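Local coordinates for protein MgGH51 (Meripilus giganteus, PDB 6ZPY) that hydrolyses terminal non-reducing alpha-L-arabinofuranoside residues, probably from arabinose-containing polysaccharides, as a GH51 alpha-L-arabinofuranosidase, at residues 224-229 / 424-429; 230-235 / 258-263. All coordinates share one frame; numbering follows the deposited sequence.

Contact 1 of 2, residues 224-229 / 424-429; sequences FFRFPG and TYFEGE. With AHR (alpha-L-arabinofuranose), chain F.
Across the (beta/alpha)8 barrel of this GH51 enzyme, strand 224-227 and the segment 424-429 send Phe224, Arg226, Phe426 and Glu429 into the interior, as far as the arabinofuranose site. The strand axes stay 10.0 Å apart and cross at 72°, so the gap is bridged mainly by side chains. At one end of the contact is an offset edge-to-face pair: the edge of Phe426 is turned to the face of Phe224, ring centroids 5.4 Å apart and planes nearly perpendicular. Beside it the extended Arg226 chain runs past the same Phe426, its CD 3.6 Å from Phe426 CZ, while Gly428 CA lies over one face of that ring. With CG anti to the backbone N (chi1 -174°), Arg226 extends to the carboxylate of Glu429. Its remaining guanidinium nitrogens are held by Glu347 and Asn350, which fixes the rotation of the group. Glu429 OE1 bonds to Tyr402 OH, and OE2 accepts the sugar hydroxyl, AHR O2, at 2.8 Å. The same OE2 takes the salt bridge on its anti lone pair, away from OE1: Arg226 NH1 donates in its own guanidinium plane over 2.8 Å, with an N-H...O angle of 167°.

Contact 2 of 2, residues 230-235 / 258-263; sequences GNNLEG and VGDWGY. With AHR (alpha-L-arabinofuranose), chain F.
Asn232 and Asp260 tie the short, weakly bonded helix 231-234 to the loop 258-263 beside the arabinofuranose pocket. Asp260 N donates to the side-chain carbonyl of Asn232, at OD1, over 2.9 Å and nearly along the C=O axis. Asn232 ND2 donates to Asn265, so both ends of the amide are fixed. In return Asp260, its CG beside its own backbone N and anti to the carbonyl carbon (chi1 -63°), reaches to the end of the helix, where Gly235 N donates to Asp260 OD2 at 3.0 Å from above the carboxylate plane. That oxygen also faces two acceptors, the carbonyls of Asn231 and Asn232, a crowding probably offset by its salt bridge with Arg257. Were this aspartate an alanine, Gly235 N would probably lose this acceptor and Arg257 its carboxylate mate. Asn231 presents its backbone N to AHR O3 at 2.9 Å, nearly straight at 173°; its CG, likewise beside that N, comes within 3.5 Å of AHR O3. Asn231 ND2 lies obliquely 3.8 Å from Trp261 CZ2: the side chains cross at about a right angle, although amide and indole planes are only 10° apart. One water links Asn231 ND2 to Asp260 O over a face of the indole, whose edge meets AHR O3 and whose NE1 bonds to Glu23. The helix follows barrel strand 224-227 after a short turn, and the loop bridges strands 257-258 and 264-265.

In the fold
The first segments of the two contacts are consecutive in the chain: strand 224-227, used by contact 1, is followed after a short turn by the short, weakly bonded helix 231-234, used by contact 2. Their centres are about 17 Å apart, yet they touch where Pro228 CG packs on Leu233 CD1 at 3.9 Å. Contact 1 is wholly buried inside the barrel and joins two of its strands through aromatic rings and a charged pair. Contact 2, also largely buried but with partly exposed residues, joins a helix to an irregular loop through amide, carboxylate and backbone hydrogen bonds and a water. Both border the same arabinofuranose.

Contact 1 of 2, residues 224-229 / 424-429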
loop_
_atom_site.group_PDB
_atom_site.type_symbol
_atom_site.label_atom_id
_atom_site.label_comp_id
_atom_site.label_asym_id
_atom_site.label_seq_id
_atom_site.Cartn_x
_atom_site.Cartn_y
_atom_site.Cartn_z
ATOM N N PHE A 224 9.727 7.147 -0.632
ATOM C CA PHE A 224 8.937 7.256 0.596
ATOM C C PHE A 224 7.692 6.417 0.471
ATOM O O PHE A 224 7.274 6.049 -0.636
ATOM C CB PHE A 224 8.573 8.723 0.905
ATOM C CG PHE A 224 7.566 9.294 -0.048
ATOM C CD1 PHE A 224 6.212 9.012 0.099
ATOM C CD2 PHE A 224 7.971 10.093 -1.103
ATOM C CE1 PHE A 224 5.299 9.503 -0.801
ATOM C CE2 PHE A 224 7.049 10.551 -2.006
ATOM C CZ PHE A 224 5.719 10.269 -1.865
ATOM N N PHE A 225 7.102 6.225 1.638
ATOM C CA PHE A 225 5.869 5.468 1.785
ATOM C C PHE A 225 5.001 6.233 2.784
ATOM O O PHE A 225 5.361 6.303 3.985
ATOM C CB PHE A 225 6.268 4.089 2.280
ATOM C CG PHE A 225 5.200 3.045 2.252
ATOM C CD1 PHE A 225 4.312 2.900 3.300
ATOM C CD2 PHE A 225 5.137 2.176 1.170
ATOM C CE1 PHE A 225 3.419 1.834 3.310
ATOM C CE2 PHE A 225 4.224 1.137 1.179
ATOM C CZ PHE A 225 3.357 0.977 2.241
ATOM N N ARG A 226 3.931 6.791 2.275
ATOM C CA ARG A 226 2.953 7.492 3.126
ATOM C C ARG A 226 1.999 6.446 3.666
ATOM O O ARG A 226 1.452 5.660 2.878
ATOM C CB ARG A 226 2.200 8.499 2.253
ATOM C CG ARG A 226 1.237 9.407 3.012
ATOM C CD ARG A 226 0.170 9.992 2.060
ATOM N NE ARG A 226 -0.800 10.723 2.840
ATOM C CZ ARG A 226 -2.062 10.846 2.516
ATOM N NH1 ARG A 226 -2.496 10.452 1.329
ATOM N NH2 ARG A 226 -2.887 11.438 3.361
ATOM N N PHE A 227 1.722 6.440 4.945
ATOM C CA PHE A 227 0.890 5.393 5.547
ATOM C C PHE A 227 0.501 5.863 6.933
ATOM O O PHE A 227 1.145 6.765 7.497
ATOM C CB PHE A 227 1.679 4.082 5.635
ATOM C CG PHE A 227 2.609 4.030 6.799
ATOM C CD1 PHE A 227 3.744 4.831 6.808
ATOM C CD2 PHE A 227 2.359 3.220 7.883
ATOM C CE1 PHE A 227 4.537 4.859 7.931
ATOM C CE2 PHE A 227 3.180 3.227 8.989
ATOM C CZ PHE A 227 4.272 4.054 9.012
ATOM N N PRO A 228 -0.505 5.280 7.601
ATOM C CA PRO A 228 -1.347 4.206 7.102
ATOM C C PRO A 228 -2.611 4.666 6.450
ATOM O O PRO A 228 -3.476 3.870 6.118
ATOM C CB PRO A 228 -1.626 3.454 8.384
ATOM C CG PRO A 228 -1.814 4.560 9.402
ATOM C CD PRO A 228 -0.705 5.510 9.029
ATOM N N GLY A 229 -2.732 5.953 6.151
ATOM C CA GLY A 229 -3.850 6.485 5.365
ATOM C C GLY A 229 -3.801 8.003 5.308
ATOM O O GLY A 229 -2.977 8.569 6.009
ATOM N N THR A 424 6.760 23.660 1.779
ATOM C CA THR A 424 6.859 22.621 0.745
ATOM C C THR A 424 5.529 21.882 0.631
ATOM O O THR A 424 4.693 21.894 1.532
ATOM C CB THR A 424 8.030 21.694 1.029
ATOM O OG1 THR A 424 7.835 21.130 2.310
ATOM C CG2 THR A 424 9.347 22.446 0.944
ATOM N N TYR A 425 5.360 21.247 -0.522
ATOM C CA TYR A 425 4.081 20.637 -0.899
ATOM C C TYR A 425 4.322 19.170 -1.225
ATOM O O TYR A 425 5.277 18.808 -1.931
ATOM C CB TYR A 425 3.452 21.396 -2.052
ATOM C CG TYR A 425 3.128 22.806 -1.654
ATOM C CD1 TYR A 425 1.937 23.063 -1.009
ATOM C CD2 TYR A 425 4.055 23.826 -1.740
ATOM C CE1 TYR A 425 1.636 24.332 -0.551
ATOM C CE2 TYR A 425 3.755 25.091 -1.290
ATOM C CZ TYR A 425 2.538 25.356 -0.709
ATOM O OH TYR A 425 2.243 26.600 -0.250
ATOM N N PHE A 426 3.417 18.383 -0.704
ATOM C CA PHE A 426 3.371 16.918 -0.884
ATOM C C PHE A 426 2.131 16.655 -1.718
ATOM O O PHE A 426 1.026 16.951 -1.233
ATOM C CB PHE A 426 3.285 16.281 0.485
ATOM C CG PHE A 426 3.047 14.784 0.524
ATOM C CD1 PHE A 426 3.486 13.963 -0.478
ATOM C CD2 PHE A 426 2.448 14.211 1.622
ATOM C CE1 PHE A 426 3.358 12.573 -0.367
ATOM C CE2 PHE A 426 2.312 12.855 1.742
ATOM C CZ PHE A 426 2.781 12.037 0.739
ATOM N N GLU A 427 2.285 16.127 -2.929
ATOM C CA GLU A 427 1.092 15.742 -3.705
ATOM C C GLU A 427 0.786 14.301 -3.266
ATOM O O GLU A 427 1.186 13.353 -3.949
ATOM C CB GLU A 427 1.345 15.842 -5.182
ATOM C CG GLU A 427 0.050 15.862 -5.952
ATOM C CD GLU A 427 -0.600 17.219 -6.092
ATOM O OE1 GLU A 427 0.028 18.232 -5.721
ATOM O OE2 GLU A 427 -1.728 17.283 -6.640
ATOM N N GLY A 428 0.132 14.141 -2.129
ATOM C CA GLY A 428 0.153 12.849 -1.449
ATOM C C GLY A 428 -0.852 11.875 -2.028
ATOM O O GLY A 428 -0.752 10.680 -1.706
ATOM N N GLU A 429 -1.797 12.369 -2.796
ATOM C CA GLU A 429 -2.718 11.532 -3.577
ATOM C C GLU A 429 -3.034 12.243 -4.871
ATOM O O GLU A 429 -3.499 13.376 -4.846
ATOM C CB GLU A 429 -4.050 11.335 -2.839
ATOM C CG GLU A 429 -3.923 10.622 -1.527
ATOM C CD GLU A 429 -5.214 10.489 -0.752
ATOM O OE1 GLU A 429 -6.299 10.503 -1.392
ATOM O OE2 GLU A 429 -5.119 10.374 0.472
HETATM O O5 AHR F . -7.163 7.020 -2.344
HETATM C C5 AHR F . -8.543 6.844 -1.860
HETATM C C4 AHR F . -9.111 7.923 -0.908
HETATM O O4 AHR F . -9.038 9.247 -1.514
HETATM C C3 AHR F . -8.286 8.136 0.329
HETATM O O3 AHR F . -8.452 7.226 1.393
HETATM C C2 AHR F . -8.662 9.605 0.764
HETATM O O2 AHR F . -7.628 10.109 1.626
HETATM C C1 AHR F . -8.985 10.334 -0.555
HETATM O O1 AHR F . -10.366 10.739 -0.329
#

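Contact 2 of 2, residues 230-235 / 258-263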
loop_
_atom_site.group_PDB
_atom_site.type_symbol
_atom_site.label_atom_id
_atom_site.label_comp_id
_atom_site.label_asym_id
_atom_site.label_seq_id
_atom_site.Cartn_x
_atom_site.Cartn_y
_atom_site.Cartn_z
ATOM N N GLY A 230 -4.619 8.616 4.458
ATOM C CA GLY A 230 -5.759 7.959 3.850
ATOM C C GLY A 230 -6.922 7.768 4.791
ATOM O O GLY A 230 -6.772 7.825 6.010
ATOM N N ASN A 231 -8.082 7.483 4.222
ATOM C CA ASN A 231 -9.302 7.309 5.036
ATOM C C ASN A 231 -9.129 6.237 6.095
ATOM O O ASN A 231 -9.717 6.346 7.136
ATOM C CB ASN A 231 -10.473 6.993 4.144
ATOM C CG ASN A 231 -11.055 8.211 3.489
ATOM O OD1 ASN A 231 -10.474 9.291 3.525
ATOM N ND2 ASN A 231 -12.165 8.023 2.808
ATOM N N ASN A 232 -8.376 5.203 5.774
ATOM C CA ASN A 232 -8.273 4.059 6.680
ATOM C C ASN A 232 -7.581 4.430 7.988
ATOM O O ASN A 232 -7.661 3.675 8.937
ATOM C CB ASN A 232 -7.528 2.881 6.071
ATOM C CG ASN A 232 -8.016 1.539 6.599
ATOM O OD1 ASN A 232 -9.237 1.286 6.631
ATOM N ND2 ASN A 232 -7.067 0.715 7.017
ATOM N N LEU A 233 -6.913 5.592 8.041
ATOM C CA LEU A 233 -6.388 6.111 9.312
ATOM C C LEU A 233 -7.537 6.536 10.230
ATOM O O LEU A 233 -7.402 6.401 11.453
ATOM C CB LEU A 233 -5.519 7.316 8.958
ATOM C CG LEU A 233 -5.057 8.179 10.126
ATOM C CD1 LEU A 233 -3.959 7.473 10.897
ATOM C CD2 LEU A 233 -4.613 9.559 9.648
ATOM N N GLU A 234 -8.573 7.114 9.644
ATOM C CA GLU A 234 -9.483 7.978 10.377
ATOM C C GLU A 234 -10.500 7.201 11.197
ATOM O O GLU A 234 -10.901 7.698 12.231
ATOM C CB GLU A 234 -10.149 8.942 9.430
ATOM C CG GLU A 234 -9.190 9.979 8.894
ATOM C CD GLU A 234 -9.813 10.844 7.843
ATOM O OE1 GLU A 234 -10.341 11.942 8.190
ATOM O OE2 GLU A 234 -9.766 10.475 6.690
ATOM N N GLY A 235 -10.966 6.051 10.708
ATOM C CA GLY A 235 -12.092 5.369 11.336
ATOM C C GLY A 235 -13.375 6.047 10.948
ATOM O O GLY A 235 -13.387 7.154 10.375
ATOM N N VAL A 258 -12.447 -2.657 12.349
ATOM C CA VAL A 258 -13.230 -2.372 11.145
ATOM C C VAL A 258 -12.597 -1.198 10.440
ATOM O O VAL A 258 -12.523 -0.093 11.017
ATOM C CB VAL A 258 -14.705 -2.141 11.479
ATOM C CG1 VAL A 258 -15.455 -1.846 10.181
ATOM C CG2 VAL A 258 -15.310 -3.345 12.189
ATOM N N GLY A 259 -12.075 -1.409 9.261
ATOM C CA GLY A 259 -11.503 -0.313 8.476
ATOM C C GLY A 259 -12.549 0.493 7.765
ATOM O O GLY A 259 -13.755 0.325 8.008
ATOM N N ASP A 260 -12.086 1.349 6.885
ATOM C CA ASP A 260 -12.914 2.432 6.319
ATOM C C ASP A 260 -13.324 2.088 4.900
ATOM O O ASP A 260 -13.903 2.929 4.258
ATOM C CB ASP A 260 -12.232 3.775 6.532
ATOM C CG ASP A 260 -12.130 3.986 8.047
ATOM O OD1 ASP A 260 -13.251 4.041 8.728
ATOM O OD2 ASP A 260 -10.989 3.968 8.589
ATOM N N TRP A 261 -13.203 0.800 4.514
ATOM C CA TRP A 261 -13.533 0.366 3.137
ATOM C C TRP A 261 -14.379 -0.910 3.131
ATOM O O TRP A 261 -14.394 -1.608 2.114
ATOM C CB TRP A 261 -12.226 0.225 2.371
ATOM C CG TRP A 261 -11.544 1.537 2.201
ATOM C CD1 TRP A 261 -10.434 1.953 2.873
ATOM C CD2 TRP A 261 -11.997 2.639 1.409
ATOM N NE1 TRP A 261 -10.134 3.232 2.453
ATOM C CE2 TRP A 261 -11.042 3.660 1.542
ATOM C CE3 TRP A 261 -13.034 2.809 0.506
ATOM C CZ2 TRP A 261 -11.149 4.867 0.858
ATOM C CZ3 TRP A 261 -13.128 3.994 -0.185
ATOM C CH2 TRP A 261 -12.204 5.022 0.008
ATOM N N GLY A 262 -15.069 -1.165 4.212
ATOM C CA GLY A 262 -16.128 -2.179 4.244
ATOM C C GLY A 262 -15.660 -3.494 4.812
ATOM O O GLY A 262 -16.507 -4.412 4.866
ATOM N N TYR A 263 -14.401 -3.649 5.222
ATOM C CA TYR A 263 -13.886 -4.934 5.718
ATOM C C TYR A 263 -13.064 -4.754 6.975
ATOM O O TYR A 263 -12.448 -3.689 7.258
ATOM C CB TYR A 263 -13.065 -5.702 4.699
ATOM C CG TYR A 263 -11.940 -4.944 4.042
ATOM C CD1 TYR A 263 -10.657 -5.064 4.513
ATOM C CD2 TYR A 263 -12.149 -4.170 2.923
ATOM C CE1 TYR A 263 -9.586 -4.434 3.888
ATOM C CE2 TYR A 263 -11.103 -3.513 2.295
ATOM C CZ TYR A 263 -9.816 -3.644 2.791
ATOM O OH TYR A 263 -8.768 -3.039 2.132
HETATM O O5 AHR F . -7.163 7.020 -2.344
HETATM C C5 AHR F . -8.543 6.844 -1.860
HETATM C C4 AHR F . -9.111 7.923 -0.908
HETATM O O4 AHR F . -9.038 9.247 -1.514
HETATM C C3 AHR F . -8.286 8.136 0.329
HETATM O O3 AHR F . -8.452 7.226 1.393
HETATM C C2 AHR F . -8.662 9.605 0.764
HETATM O O2 AHR F . -7.628 10.109 1.626
HETATM C C1 AHR F . -8.985 10.334 -0.555
HETATM O O1 AHR F . -10.366 10.739 -0.329
HETATM O O HOH W 1 -13.717 5.525 3.119
#